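Local coordinates for protein 4'-phospho-dehydrooxetanocin synthase (Bacillus megaterium, PDB 5UL3) that catalyses the radical SAM- and cobalamin-dependent oxidative ring contraction of dAMP to an oxetane aldehyde, a step in the biosynthesis of the antiviral nucleoside oxetanocin A, at residues P118-V127 against P178-Q189; E156-T164 against S291-F301. All blocks are in the same frame, centred on the assembly; numbering follows the deposited sequence.

Contact 1 (P118-V127 against P178-Q189); sequences PTVTLVNLCV and PDIIGLSVNFGQ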
ATOM      1  N   PRO A 118       5.169  19.542 -23.114  1.00 24.74           N
ATOM      2  CA  PRO A 118       4.069  20.032 -22.282  1.00 27.49           C
ATOM      3  C   PRO A 118       4.405  19.833 -20.816  1.00 26.02           C
ATOM      4  O   PRO A 118       5.330  19.101 -20.453  1.00 25.51           O
ATOM      5  CB  PRO A 118       2.875  19.171 -22.701  1.00 28.17           C
ATOM      6  CG  PRO A 118       3.492  17.903 -23.174  1.00 30.93           C
ATOM      7  CD  PRO A 118       4.840  18.265 -23.779  1.00 26.70           C
ATOM      8  N   THR A 119       3.661  20.529 -19.973  1.00 26.43           N
ATOM      9  CA  THR A 119       3.820  20.426 -18.532  1.00 27.47           C
ATOM     10  C   THR A 119       2.640  19.654 -17.959  1.00 23.69           C
ATOM     11  O   THR A 119       1.486  19.916 -18.313  1.00 26.13           O
ATOM     12  CB  THR A 119       3.923  21.806 -17.884  1.00 29.12           C
ATOM     13  OG1 THR A 119       5.173  22.393 -18.262  1.00 32.35           O
ATOM     14  CG2 THR A 119       3.868  21.691 -16.354  1.00 36.06           C
ATOM     15  N   VAL A 120       2.946  18.697 -17.084  1.00 25.51           N
ATOM     16  CA  VAL A 120       1.954  17.880 -16.399  1.00 23.70           C
ATOM     17  C   VAL A 120       2.170  18.064 -14.908  1.00 19.67           C
ATOM     18  O   VAL A 120       3.279  17.843 -14.417  1.00 24.01           O
ATOM     19  CB  VAL A 120       2.105  16.393 -16.777  1.00 24.95           C
ATOM     20  CG1 VAL A 120       1.124  15.540 -15.999  1.00 24.84           C
ATOM     21  CG2 VAL A 120       1.937  16.200 -18.296  1.00 22.55           C
ATOM     22  N   THR A 121       1.121  18.458 -14.186  1.00 24.02           N
ATOM     23  CA  THR A 121       1.172  18.520 -12.725  1.00 24.43           C
ATOM     24  C   THR A 121       0.309  17.395 -12.164  1.00 21.61           C
ATOM     25  O   THR A 121      -0.856  17.253 -12.549  1.00 25.07           O
ATOM     26  CB  THR A 121       0.692  19.876 -12.193  1.00 26.42           C
ATOM     27  OG1 THR A 121       1.574  20.898 -12.661  1.00 26.01           O
ATOM     28  CG2 THR A 121       0.753  19.901 -10.659  1.00 26.30           C
ATOM     29  N   LEU A 122       0.908  16.573 -11.301  1.00 21.26           N
ATOM     30  CA  LEU A 122       0.235  15.450 -10.657  1.00 24.73           C
ATOM     31  C   LEU A 122       0.180  15.741  -9.171  1.00 22.83           C
ATOM     32  O   LEU A 122       1.210  16.066  -8.572  1.00 25.65           O
ATOM     33  CB  LEU A 122       0.985  14.142 -10.890  1.00 25.78           C
ATOM     34  CG  LEU A 122       1.135  13.759 -12.361  1.00 21.88           C
ATOM     35  CD1 LEU A 122       2.025  12.538 -12.494  1.00 25.03           C
ATOM     36  CD2 LEU A 122      -0.246  13.512 -12.989  1.00 22.45           C
ATOM     37  N   VAL A 123      -1.004  15.596  -8.585  1.00 26.23           N
ATOM     38  CA  VAL A 123      -1.266  15.958  -7.193  1.00 27.29           C
ATOM     39  C   VAL A 123      -1.736  14.715  -6.446  1.00 25.10           C
ATOM     40  O   VAL A 123      -2.761  14.120  -6.809  1.00 24.97           O
ATOM     41  CB  VAL A 123      -2.325  17.066  -7.100  1.00 25.16           C
ATOM     42  CG1 VAL A 123      -2.471  17.546  -5.640  1.00 29.96           C
ATOM     43  CG2 VAL A 123      -1.968  18.233  -8.024  1.00 26.97           C
ATOM     44  N   ASN A 124      -0.992  14.319  -5.413  1.00 25.19           N
ATOM     45  CA  ASN A 124      -1.439  13.256  -4.515  1.00 23.95           C
ATOM     46  C   ASN A 124      -2.254  13.873  -3.381  1.00 25.48           C
ATOM     47  O   ASN A 124      -1.728  14.702  -2.633  1.00 25.97           O
ATOM     48  CB  ASN A 124      -0.258  12.485  -3.923  1.00 25.56           C
ATOM     49  CG  ASN A 124      -0.721  11.373  -2.982  1.00 31.42           C
ATOM     50  OD1 ASN A 124      -1.697  10.691  -3.281  1.00 29.63           O
ATOM     51  ND2 ASN A 124      -0.052  11.216  -1.841  1.00 29.80           N
ATOM     52  N   LEU A 125      -3.520  13.475  -3.250  1.00 26.21           N
ATOM     53  CA  LEU A 125      -4.333  13.994  -2.156  1.00 30.80           C
ATOM     54  C   LEU A 125      -4.048  13.234  -0.866  1.00 36.26           C
ATOM     55  O   LEU A 125      -3.542  12.109  -0.871  1.00 29.22           O
ATOM     56  CB  LEU A 125      -5.828  13.919  -2.486  1.00 26.76           C
ATOM     57  CG  LEU A 125      -6.254  14.474  -3.840  1.00 30.52           C
ATOM     58  CD1 LEU A 125      -7.771  14.555  -3.947  1.00 29.97           C
ATOM     59  CD2 LEU A 125      -5.598  15.819  -4.126  1.00 33.22           C
ATOM     60  N   CYS A 126      -4.378  13.872   0.260  1.00 29.19           N
ATOM     61  CA  CYS A 126      -4.169  13.277   1.573  1.00 31.18           C
ATOM     62  C   CYS A 126      -5.038  14.017   2.576  1.00 32.07           C
ATOM     63  O   CYS A 126      -5.038  15.252   2.597  1.00 33.65           O
ATOM     64  CB  CYS A 126      -2.699  13.359   2.010  1.00 30.83           C
ATOM     65  SG  CYS A 126      -2.335  12.461   3.585  1.00 36.82           S
ATOM     66  N   VAL A 127      -5.776  13.268   3.388  1.00 33.10           N
ATOM     67  CA  VAL A 127      -6.427  13.820   4.574  1.00 33.59           C
ATOM     68  C   VAL A 127      -5.408  13.665   5.698  1.00 39.23           C
ATOM     69  O   VAL A 127      -5.275  12.589   6.280  1.00 41.81           O
ATOM     70  CB  VAL A 127      -7.747  13.111   4.880  1.00 38.77           C
ATOM     71  CG1 VAL A 127      -8.445  13.758   6.075  1.00 39.96           C
ATOM     72  CG2 VAL A 127      -8.657  13.129   3.660  1.00 40.28           C
ATOM     73  N   PRO A 178       0.254  24.371 -15.952  1.00 26.01           N
ATOM     74  CA  PRO A 178       0.359  23.049 -16.586  1.00 27.97           C
ATOM     75  C   PRO A 178      -0.606  22.907 -17.754  1.00 27.71           C
ATOM     76  O   PRO A 178      -1.650  23.554 -17.822  1.00 29.48           O
ATOM     77  CB  PRO A 178      -0.015  22.088 -15.449  1.00 27.13           C
ATOM     78  CG  PRO A 178      -0.927  22.897 -14.571  1.00 28.00           C
ATOM     79  CD  PRO A 178      -0.394  24.312 -14.632  1.00 26.07           C
ATOM     80  N   ASP A 179      -0.246  22.012 -18.678  1.00 25.42           N
ATOM     81  CA  ASP A 179      -1.154  21.641 -19.755  1.00 29.13           C
ATOM     82  C   ASP A 179      -2.093  20.511 -19.375  1.00 26.69           C
ATOM     83  O   ASP A 179      -3.184  20.406 -19.942  1.00 24.98           O
ATOM     84  CB  ASP A 179      -0.349  21.234 -20.985  1.00 24.25           C
ATOM     85  CG  ASP A 179       0.607  22.314 -21.405  1.00 35.19           C
ATOM     86  OD1 ASP A 179       0.142  23.463 -21.545  1.00 39.84           O
ATOM     87  OD2 ASP A 179       1.816  22.049 -21.509  1.00 30.67           O
ATOM     88  N   ILE A 180      -1.683  19.659 -18.441  1.00 26.78           N
ATOM     89  CA  ILE A 180      -2.509  18.568 -17.933  1.00 24.46           C
ATOM     90  C   ILE A 180      -2.399  18.596 -16.421  1.00 20.18           C
ATOM     91  O   ILE A 180      -1.287  18.697 -15.889  1.00 26.94           O
ATOM     92  CB  ILE A 180      -2.056  17.194 -18.465  1.00 23.69           C
ATOM     93  CG1 ILE A 180      -2.168  17.140 -19.998  1.00 24.31           C
ATOM     94  CG2 ILE A 180      -2.948  16.071 -17.866  1.00 26.66           C
ATOM     95  CD1 ILE A 180      -1.402  15.970 -20.618  1.00 26.74           C
ATOM     96  N   ILE A 181      -3.534  18.512 -15.726  1.00 22.09           N
ATOM     97  CA  ILE A 181      -3.541  18.422 -14.275  1.00 23.35           C
ATOM     98  C   ILE A 181      -4.156  17.082 -13.914  1.00 22.39           C
ATOM     99  O   ILE A 181      -5.224  16.734 -14.427  1.00 26.49           O
ATOM    100  CB  ILE A 181      -4.332  19.572 -13.622  1.00 24.58           C
ATOM    101  CG1 ILE A 181      -3.678  20.922 -13.962  1.00 24.19           C
ATOM    102  CG2 ILE A 181      -4.395  19.379 -12.107  1.00 26.98           C
ATOM    103  CD1 ILE A 181      -4.546  22.112 -13.591  1.00 28.63           C
ATOM    104  N   GLY A 182      -3.490  16.336 -13.050  1.00 25.48           N
ATOM    105  CA  GLY A 182      -4.014  15.057 -12.595  1.00 28.56           C
ATOM    106  C   GLY A 182      -4.073  14.986 -11.087  1.00 22.67           C
ATOM    107  O   GLY A 182      -3.119  15.354 -10.401  1.00 26.37           O
ATOM    108  N   LEU A 183      -5.197  14.479 -10.574  1.00 26.66           N
ATOM    109  CA  LEU A 183      -5.355  14.208  -9.152  1.00 25.51           C
ATOM    110  C   LEU A 183      -5.448  12.704  -8.922  1.00 22.93           C
ATOM    111  O   LEU A 183      -6.215  12.017  -9.604  1.00 24.48           O
ATOM    112  CB  LEU A 183      -6.611  14.873  -8.579  1.00 27.14           C
ATOM    113  CG  LEU A 183      -6.921  16.327  -8.934  1.00 26.13           C
ATOM    114  CD1 LEU A 183      -8.177  16.770  -8.147  1.00 29.20           C
ATOM    115  CD2 LEU A 183      -5.709  17.228  -8.626  1.00 25.39           C
ATOM    116  N   SER A 184      -4.691  12.210  -7.948  1.00 26.62           N
ATOM    117  CA  SER A 184      -4.842  10.837  -7.467  1.00 25.01           C
ATOM    118  C   SER A 184      -5.838  10.846  -6.305  1.00 25.72           C
ATOM    119  O   SER A 184      -5.587  11.487  -5.275  1.00 27.69           O
ATOM    120  CB  SER A 184      -3.483  10.283  -7.034  1.00 28.97           C
ATOM    121  OG  SER A 184      -3.544   8.883  -6.793  1.00 25.27           O
ATOM    122  N   VAL A 185      -6.962  10.152  -6.473  1.00 24.58           N
ATOM    123  CA  VAL A 185      -8.109  10.245  -5.569  1.00 26.22           C
ATOM    124  C   VAL A 185      -8.305   8.872  -4.932  1.00 26.98           C
ATOM    125  O   VAL A 185      -8.691   7.914  -5.612  1.00 29.65           O
ATOM    126  CB  VAL A 185      -9.387  10.690  -6.295  1.00 29.87           C
ATOM    127  CG1 VAL A 185     -10.552  10.779  -5.305  1.00 31.20           C
ATOM    128  CG2 VAL A 185      -9.171  12.027  -6.998  1.00 33.52           C
ATOM    129  N   ASN A 186      -8.041   8.779  -3.638  1.00 29.46           N
ATOM    130  CA  ASN A 186      -8.054   7.533  -2.894  1.00 29.56           C
ATOM    131  C   ASN A 186      -9.241   7.506  -1.937  1.00 34.87           C
ATOM    132  O   ASN A 186      -9.986   8.482  -1.823  1.00 31.55           O
ATOM    133  CB  ASN A 186      -6.738   7.367  -2.139  1.00 26.52           C
ATOM    134  CG  ASN A 186      -6.244   5.953  -2.179  1.00 37.17           C
ATOM    135  OD1 ASN A 186      -7.040   5.015  -2.154  1.00 32.93           O
ATOM    136  ND2 ASN A 186      -4.936   5.782  -2.287  1.00 41.98           N
ATOM    137  N   PHE A 187      -9.412   6.358  -1.264  1.00 27.25           N
ATOM    138  CA  PHE A 187     -10.456   6.194  -0.252  1.00 28.72           C
ATOM    139  C   PHE A 187     -10.518   7.390   0.685  1.00 27.88           C
ATOM    140  O   PHE A 187      -9.496   7.834   1.218  1.00 32.47           O
ATOM    141  CB  PHE A 187     -10.202   4.929   0.575  1.00 32.35           C
ATOM    142  CG  PHE A 187     -10.359   3.653  -0.198  1.00 30.04           C
ATOM    143  CD1 PHE A 187     -11.624   3.140  -0.459  1.00 37.41           C
ATOM    144  CD2 PHE A 187      -9.251   2.959  -0.658  1.00 37.34           C
ATOM    145  CE1 PHE A 187     -11.782   1.965  -1.173  1.00 37.82           C
ATOM    146  CE2 PHE A 187      -9.408   1.765  -1.373  1.00 31.96           C
ATOM    147  CZ  PHE A 187     -10.674   1.275  -1.622  1.00 35.95           C
ATOM    148  N   GLY A 188     -11.732   7.889   0.903  1.00 33.06           N
ATOM    149  CA  GLY A 188     -11.965   8.965   1.848  1.00 33.51           C
ATOM    150  C   GLY A 188     -11.655  10.350   1.333  1.00 37.70           C
ATOM    151  O   GLY A 188     -11.756  11.316   2.103  1.00 36.68           O
ATOM    152  N   GLN A 189     -11.277  10.486   0.064  1.00 36.24           N
ATOM    153  CA  GLN A 189     -10.815  11.759  -0.470  1.00 33.73           C
ATOM    154  C   GLN A 189     -11.814  12.413  -1.419  1.00 31.22           C
ATOM    155  O   GLN A 189     -11.443  13.363  -2.114  1.00 34.57           O
ATOM    156  CB  GLN A 189      -9.470  11.567  -1.181  1.00 31.78           C
ATOM    157  CG  GLN A 189      -8.342  11.176  -0.238  1.00 30.16           C
ATOM    158  CD  GLN A 189      -7.065  10.789  -0.961  1.00 34.32           C
ATOM    159  OE1 GLN A 189      -7.010  10.765  -2.193  1.00 32.61           O
ATOM    160  NE2 GLN A 189      -6.026  10.494  -0.191  1.00 33.71           N
TER
HETATM  161  O   HOH W   1      -4.263   9.923  -2.797  1.00 39.28           O
HETATM  162  O   HOH W   2      -2.250   7.345  -3.719  1.00 44.30           O
HETATM  163  O   HOH W   3      -5.992  10.410   2.717  1.00 35.46           O
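V120 to N124 pair one to one with I180 to S184 as neighbouring parallel strands inside the Rossmann-fold sheet that houses cobalamin. The ladder runs T121 N to I180 O, G182 N to T121 O, V123 N to G182 O and S184 N to V123 O, the last at 173° at the hydrogen. At its start the carbonyl of T119 takes two donors, the amides of I180 and D179, while D179 returns OD2 to T119 N at 2.8 Å, on the anti side of the carboxylate. V123 and L183 lie side by side on one face, CB of the first 3.7 Å from CD2 of the second. On the other face G182 leaves the room that L122 CD2 uses, 4.1 Å from G182 CA.

Beyond the strands, Q189 reaches back with its chain extended past CG (chi2 172°). Its CB and CG lead toward the loop of L125 and V127, where V127 CG2 approaches Q189 CG at 4.4 Å. CD packs on L125 CB, and Q189 OE1, 3.4 Å from L125 CB, accepts the amide of N186 from above the carbonyl plane, bracing the type II turn N186-Q189. Q189 NE2 donates to a water that also accepts from V127 N, and lies 3.0 Å from L125 O. A second water lies between Q189 OE1 (2.9 Å) and N124 OD1 (2.7 Å); N124 ND2 goes to D159. At the end of its strand S184, a cobalamin-binding residue, holds OG anti to its backbone N (chi1 -169°), where the hydroxyl is hydrogen-bonded to N3B of cobalamin and to N217 ND2.

Contact 2 (E156-T164 against S291-F301); sequences ELIDMQVGT and SLDILGEISKF
V162 sets its CG1 methyl against the helix 295-300 and the residue before it, where V162 CG1 meets E297 CB at 3.8 Å, I298 CG1 at 4.0 Å and I294 CG2, also at 4.0 Å. A chi1 of -63° turns CG1 away from the carbonyl carbon and leaves CG2 between the backbone N and that carbon. F301, just past the helix, lays one ring face over the backbone of V162: the CA stands 4.1 Å from the ring centroid, 15° off the normal, a CH-pi contact offset toward the rim. Meanwhile V162 O approaches the CZ end of the ring and accepts from a water that also lies close, at a rather short distance, to E297 OE1.

I294 works with both branches. I294 CG2 rests on D159 CB at 3.8 Å, whereas the CG1 branch, bent at chi2 -64°, carries CD1 to the carbonyl oxygen and CB of L157. The leucine in turn sends L157 CD1 over S291 CB, 3.7 Å away; L157 CD1 also lies 3.9 Å from D293 CG, the two side chains crossing at about a right angle. A water accepting from L157 N and donating to D293 OD2 closes this end; the same carboxylate forms a salt bridge with R148.

The carboxylate of D159 serves its own loop. OD1 accepts Q161 N, making an Asx turn, while D159 OD2 uses its syn lone pair for Q161 NE2 at 2.8 Å, a pairing that steadies the glutamine amide. NE2 also donates to R135 O, and OE1 makes a weak hydrogen bond to an amide nitrogen of cobalamin. Segment 291-301 thus lies along the edge strand of a Rossmann-type B12 domain with S291, D293 and I294, and with E297, I298 and F301 on the loop at the strand's C-terminal end, whose Q161 lines the cobalamin pocket.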
ATOM      1  N   GLU A 156       5.510  18.078 -12.744  1.00 23.13           N
ATOM      2  CA  GLU A 156       5.579  18.682 -11.416  1.00 26.01           C
ATOM      3  C   GLU A 156       4.758  17.822 -10.467  1.00 23.59           C
ATOM      4  O   GLU A 156       3.639  17.430 -10.802  1.00 24.91           O
ATOM      5  CB  GLU A 156       5.055  20.119 -11.437  1.00 26.30           C
ATOM      6  CG  GLU A 156       4.665  20.673 -10.061  1.00 40.03           C
ATOM      7  CD  GLU A 156       5.519  21.855  -9.624  1.00 63.33           C
ATOM      8  OE1 GLU A 156       6.382  22.286 -10.421  1.00 70.10           O
ATOM      9  OE2 GLU A 156       5.326  22.350  -8.485  1.00 58.32           O
ATOM     10  N   LEU A 157       5.323  17.525  -9.295  1.00 25.29           N
ATOM     11  CA  LEU A 157       4.683  16.681  -8.290  1.00 22.09           C
ATOM     12  C   LEU A 157       4.286  17.534  -7.096  1.00 24.80           C
ATOM     13  O   LEU A 157       5.102  18.315  -6.588  1.00 26.16           O
ATOM     14  CB  LEU A 157       5.624  15.568  -7.828  1.00 22.79           C
ATOM     15  CG  LEU A 157       5.912  14.484  -8.885  1.00 20.68           C
ATOM     16  CD1 LEU A 157       7.046  13.584  -8.420  1.00 29.68           C
ATOM     17  CD2 LEU A 157       4.625  13.688  -9.090  1.00 26.95           C
ATOM     18  N   ILE A 158       3.040  17.379  -6.663  1.00 24.08           N
ATOM     19  CA  ILE A 158       2.526  18.005  -5.452  1.00 27.49           C
ATOM     20  C   ILE A 158       1.958  16.897  -4.578  1.00 29.47           C
ATOM     21  O   ILE A 158       1.192  16.056  -5.067  1.00 27.80           O
ATOM     22  CB  ILE A 158       1.437  19.048  -5.762  1.00 25.87           C
ATOM     23  CG1 ILE A 158       1.956  20.110  -6.737  1.00 28.91           C
ATOM     24  CG2 ILE A 158       0.969  19.716  -4.453  1.00 26.27           C
ATOM     25  CD1 ILE A 158       0.866  21.062  -7.196  1.00 32.38           C
ATOM     26  N   ASP A 159       2.321  16.891  -3.287  1.00 28.25           N
ATOM     27  CA  ASP A 159       1.902  15.822  -2.381  1.00 26.46           C
ATOM     28  C   ASP A 159       1.326  16.450  -1.116  1.00 27.16           C
ATOM     29  O   ASP A 159       2.067  17.055  -0.334  1.00 28.86           O
ATOM     30  CB  ASP A 159       3.073  14.899  -2.027  1.00 30.55           C
ATOM     31  CG  ASP A 159       2.618  13.595  -1.341  1.00 28.81           C
ATOM     32  OD1 ASP A 159       1.456  13.521  -0.887  1.00 31.00           O
ATOM     33  OD2 ASP A 159       3.419  12.631  -1.281  1.00 36.07           O
ATOM     34  N   MET A 160       0.012  16.304  -0.923  1.00 25.25           N
ATOM     35  CA  MET A 160      -0.616  16.760   0.318  1.00 25.52           C
ATOM     36  C   MET A 160      -0.129  16.005   1.545  1.00 29.49           C
ATOM     37  O   MET A 160      -0.369  16.472   2.665  1.00 31.48           O
ATOM     38  CB  MET A 160      -2.133  16.632   0.223  1.00 24.57           C
ATOM     39  CG  MET A 160      -2.753  17.582  -0.790  1.00 28.64           C
ATOM     40  SD  MET A 160      -4.540  17.509  -0.727  1.00 29.91           S
ATOM     41  CE  MET A 160      -4.841  18.415   0.816  1.00 33.30           C
ATOM     42  N   GLN A 161       0.560  14.868   1.382  1.00 28.92           N
ATOM     43  CA  GLN A 161       1.067  14.157   2.555  1.00 31.11           C
ATOM     44  C   GLN A 161       2.026  15.009   3.362  1.00 33.23           C
ATOM     45  O   GLN A 161       2.141  14.820   4.578  1.00 35.32           O
ATOM     46  CB  GLN A 161       1.799  12.885   2.165  1.00 32.57           C
ATOM     47  CG  GLN A 161       0.958  11.754   1.650  1.00 28.67           C
ATOM     48  CD  GLN A 161       1.838  10.529   1.462  1.00 34.38           C
ATOM     49  OE1 GLN A 161       1.839   9.622   2.289  1.00 30.41           O
ATOM     50  NE2 GLN A 161       2.643  10.536   0.414  1.00 32.34           N
ATOM     51  N   VAL A 162       2.764  15.898   2.716  1.00 30.27           N
ATOM     52  CA  VAL A 162       3.770  16.697   3.405  1.00 30.15           C
ATOM     53  C   VAL A 162       3.218  18.074   3.781  1.00 36.08           C
ATOM     54  O   VAL A 162       3.988  19.013   3.994  1.00 34.12           O
ATOM     55  CB  VAL A 162       5.078  16.808   2.597  1.00 37.83           C
ATOM     56  CG1 VAL A 162       5.719  15.417   2.405  1.00 32.11           C
ATOM     57  CG2 VAL A 162       4.859  17.497   1.242  1.00 32.51           C
ATOM     58  N   GLY A 163       1.896  18.209   3.845  1.00 31.64           N
ATOM     59  CA  GLY A 163       1.257  19.378   4.397  1.00 35.55           C
ATOM     60  C   GLY A 163       0.772  20.410   3.408  1.00 37.23           C
ATOM     61  O   GLY A 163       0.163  21.398   3.830  1.00 34.32           O
ATOM     62  N   THR A 164       1.013  20.224   2.112  1.00 30.40           N
ATOM     63  CA  THR A 164       0.555  21.192   1.122  1.00 29.84           C
ATOM     64  C   THR A 164      -0.961  21.318   1.170  1.00 30.50           C
ATOM     65  O   THR A 164      -1.683  20.325   1.055  1.00 33.24           O
ATOM     66  CB  THR A 164       1.014  20.770  -0.283  1.00 26.68           C
ATOM     67  OG1 THR A 164       2.411  20.440  -0.240  1.00 29.00           O
ATOM     68  CG2 THR A 164       0.795  21.918  -1.274  1.00 29.53           C
ATOM     69  N   SER A 291       9.838   8.841  -9.080  1.00 20.90           N
ATOM     70  CA  SER A 291      10.456  10.154  -8.946  1.00 23.79           C
ATOM     71  C   SER A 291      10.607  10.490  -7.466  1.00 28.70           C
ATOM     72  O   SER A 291       9.741  10.164  -6.653  1.00 22.76           O
ATOM     73  CB  SER A 291       9.609  11.215  -9.653  1.00 23.10           C
ATOM     74  OG  SER A 291       9.612  10.969 -11.068  1.00 22.67           O
ATOM     75  N   LEU A 292      11.704  11.158  -7.116  1.00 24.03           N
ATOM     76  CA  LEU A 292      12.032  11.382  -5.705  1.00 26.89           C
ATOM     77  C   LEU A 292      11.936  12.853  -5.297  1.00 29.15           C
ATOM     78  O   LEU A 292      12.448  13.231  -4.229  1.00 24.54           O
ATOM     79  CB  LEU A 292      13.420  10.819  -5.394  1.00 23.14           C
ATOM     80  CG  LEU A 292      13.557   9.314  -5.662  1.00 25.36           C
ATOM     81  CD1 LEU A 292      14.994   8.832  -5.494  1.00 26.18           C
ATOM     82  CD2 LEU A 292      12.620   8.510  -4.759  1.00 27.39           C
ATOM     83  N   ASP A 293      11.225  13.666  -6.091  1.00 24.96           N
ATOM     84  CA  ASP A 293      11.066  15.101  -5.824  1.00 25.53           C
ATOM     85  C   ASP A 293      10.605  15.394  -4.394  1.00 29.33           C
ATOM     86  O   ASP A 293      11.017  16.395  -3.792  1.00 28.38           O
ATOM     87  CB  ASP A 293      10.040  15.711  -6.779  1.00 25.68           C
ATOM     88  CG  ASP A 293      10.406  15.535  -8.258  1.00 26.70           C
ATOM     89  OD1 ASP A 293      11.116  14.572  -8.608  1.00 27.18           O
ATOM     90  OD2 ASP A 293       9.961  16.383  -9.050  1.00 27.22           O
ATOM     91  N   ILE A 294       9.703  14.566  -3.860  1.00 28.20           N
ATOM     92  CA  ILE A 294       9.082  14.827  -2.558  1.00 23.08           C
ATOM     93  C   ILE A 294       9.876  14.228  -1.408  1.00 24.72           C
ATOM     94  O   ILE A 294       9.549  14.481  -0.237  1.00 27.18           O
ATOM     95  CB  ILE A 294       7.633  14.287  -2.561  1.00 24.35           C
ATOM     96  CG1 ILE A 294       6.890  14.724  -3.828  1.00 31.65           C
ATOM     97  CG2 ILE A 294       6.827  14.792  -1.355  1.00 26.37           C
ATOM     98  CD1 ILE A 294       6.699  16.238  -3.965  1.00 31.34           C
ATOM     99  N   LEU A 295      10.939  13.482  -1.698  1.00 22.12           N
ATOM    100  CA  LEU A 295      11.585  12.673  -0.672  1.00 25.42           C
ATOM    101  C   LEU A 295      12.140  13.538   0.464  1.00 30.89           C
ATOM    102  O   LEU A 295      11.983  13.193   1.645  1.00 27.10           O
ATOM    103  CB  LEU A 295      12.690  11.823  -1.300  1.00 24.69           C
ATOM    104  CG  LEU A 295      13.306  10.827  -0.313  1.00 28.91           C
ATOM    105  CD1 LEU A 295      12.224   9.895   0.230  1.00 28.07           C
ATOM    106  CD2 LEU A 295      14.446  10.035  -0.945  1.00 28.42           C
ATOM    107  N   GLY A 296      12.779  14.665   0.126  1.00 26.69           N
ATOM    108  CA  GLY A 296      13.298  15.557   1.164  1.00 31.69           C
ATOM    109  C   GLY A 296      12.240  15.986   2.163  1.00 32.57           C
ATOM    110  O   GLY A 296      12.469  15.957   3.375  1.00 31.88           O
ATOM    111  N   GLU A 297      11.056  16.354   1.678  1.00 30.21           N
ATOM    112  CA  GLU A 297       9.983  16.727   2.588  1.00 34.79           C
ATOM    113  C   GLU A 297       9.443  15.515   3.336  1.00 34.90           C
ATOM    114  O   GLU A 297       9.069  15.623   4.509  1.00 36.93           O
ATOM    115  CB  GLU A 297       8.866  17.436   1.824  1.00 34.05           C
ATOM    116  CG  GLU A 297       9.264  18.838   1.370  1.00 37.67           C
ATOM    117  CD  GLU A 297       9.619  19.744   2.553  1.00 54.14           C
ATOM    118  OE1 GLU A 297       8.745  19.946   3.427  1.00 45.41           O
ATOM    119  OE2 GLU A 297      10.772  20.230   2.620  1.00 56.69           O
ATOM    120  N   ILE A 298       9.378  14.353   2.674  1.00 29.83           N
ATOM    121  CA  ILE A 298       8.965  13.132   3.362  1.00 28.61           C
ATOM    122  C   ILE A 298       9.891  12.839   4.537  1.00 32.31           C
ATOM    123  O   ILE A 298       9.437  12.412   5.608  1.00 33.08           O
ATOM    124  CB  ILE A 298       8.920  11.951   2.374  1.00 30.03           C
ATOM    125  CG1 ILE A 298       7.749  12.136   1.422  1.00 31.55           C
ATOM    126  CG2 ILE A 298       8.821  10.610   3.109  1.00 31.36           C
ATOM    127  CD1 ILE A 298       7.825  11.194   0.235  1.00 35.32           C
ATOM    128  N   SER A 299      11.197  13.071   4.363  1.00 28.35           N
ATOM    129  CA  SER A 299      12.137  12.784   5.445  1.00 30.94           C
ATOM    130  C   SER A 299      11.946  13.740   6.615  1.00 36.91           C
ATOM    131  O   SER A 299      12.172  13.359   7.767  1.00 35.09           O
ATOM    132  CB  SER A 299      13.580  12.848   4.948  1.00 34.29           C
ATOM    133  OG  SER A 299      14.069  14.176   4.893  1.00 44.57           O
ATOM    134  N   LYS A 300      11.533  14.975   6.335  1.00 35.63           N
ATOM    135  CA  LYS A 300      11.278  15.941   7.399  1.00 39.95           C
ATOM    136  C   LYS A 300      10.079  15.527   8.242  1.00 43.92           C
ATOM    137  O   LYS A 300      10.020  15.851   9.432  1.00 36.86           O
ATOM    138  CB  LYS A 300      11.093  17.330   6.782  1.00 40.69           C
ATOM    139  CG  LYS A 300      10.314  18.350   7.606  1.00 54.52           C
ATOM    140  CD  LYS A 300      10.158  19.651   6.815  1.00 58.53           C
ATOM    141  CE  LYS A 300       9.348  20.698   7.571  1.00 67.71           C
ATOM    142  NZ  LYS A 300       9.298  21.989   6.820  1.00 77.27           N
ATOM    143  N   PHE A 301       9.140  14.782   7.660  1.00 33.93           N
ATOM    144  CA  PHE A 301       7.992  14.255   8.377  1.00 36.15           C
ATOM    145  C   PHE A 301       8.219  12.831   8.866  1.00 31.38           C
ATOM    146  O   PHE A 301       7.253  12.161   9.248  1.00 36.10           O
ATOM    147  CB  PHE A 301       6.741  14.302   7.495  1.00 39.72           C
ATOM    148  CG  PHE A 301       6.193  15.687   7.262  1.00 46.93           C
ATOM    149  CD1 PHE A 301       6.898  16.618   6.516  1.00 37.70           C
ATOM    150  CD2 PHE A 301       4.945  16.040   7.761  1.00 52.27           C
ATOM    151  CE1 PHE A 301       6.392  17.885   6.293  1.00 46.21           C
ATOM    152  CE2 PHE A 301       4.426  17.309   7.541  1.00 61.10           C
ATOM    153  CZ  PHE A 301       5.156  18.234   6.807  1.00 59.07           C
TER
HETATM  154  O   HOH W   4       8.152  18.370  -8.803  1.00 28.50           O
HETATM  155  O   HOH W   5       6.299  20.195   3.277  1.00 44.06           O

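Contacts 1 and 2 lie 13 Å apart between centres and share the Rossmann-fold sheet, in which strand 154-159 is outermost, 119-124 comes next and 180-184 follows. Their segments alternate along the chain: 118-127, 156-164, 178-189 and 291-301. Strand 119-124 is therefore gripped from both flanks, with V120 O facing E156 N and N124 N facing I158 O, each at 2.8 Å. Contact 1 belongs to the sheet's interior, whereas contact 2 sets the later segment 291-301 beside its edge strand and the loop that follows. S184 ends its strand and Q161 follows the end of its own; both reach cobalamin, Q161 through a weak hydrogen bond.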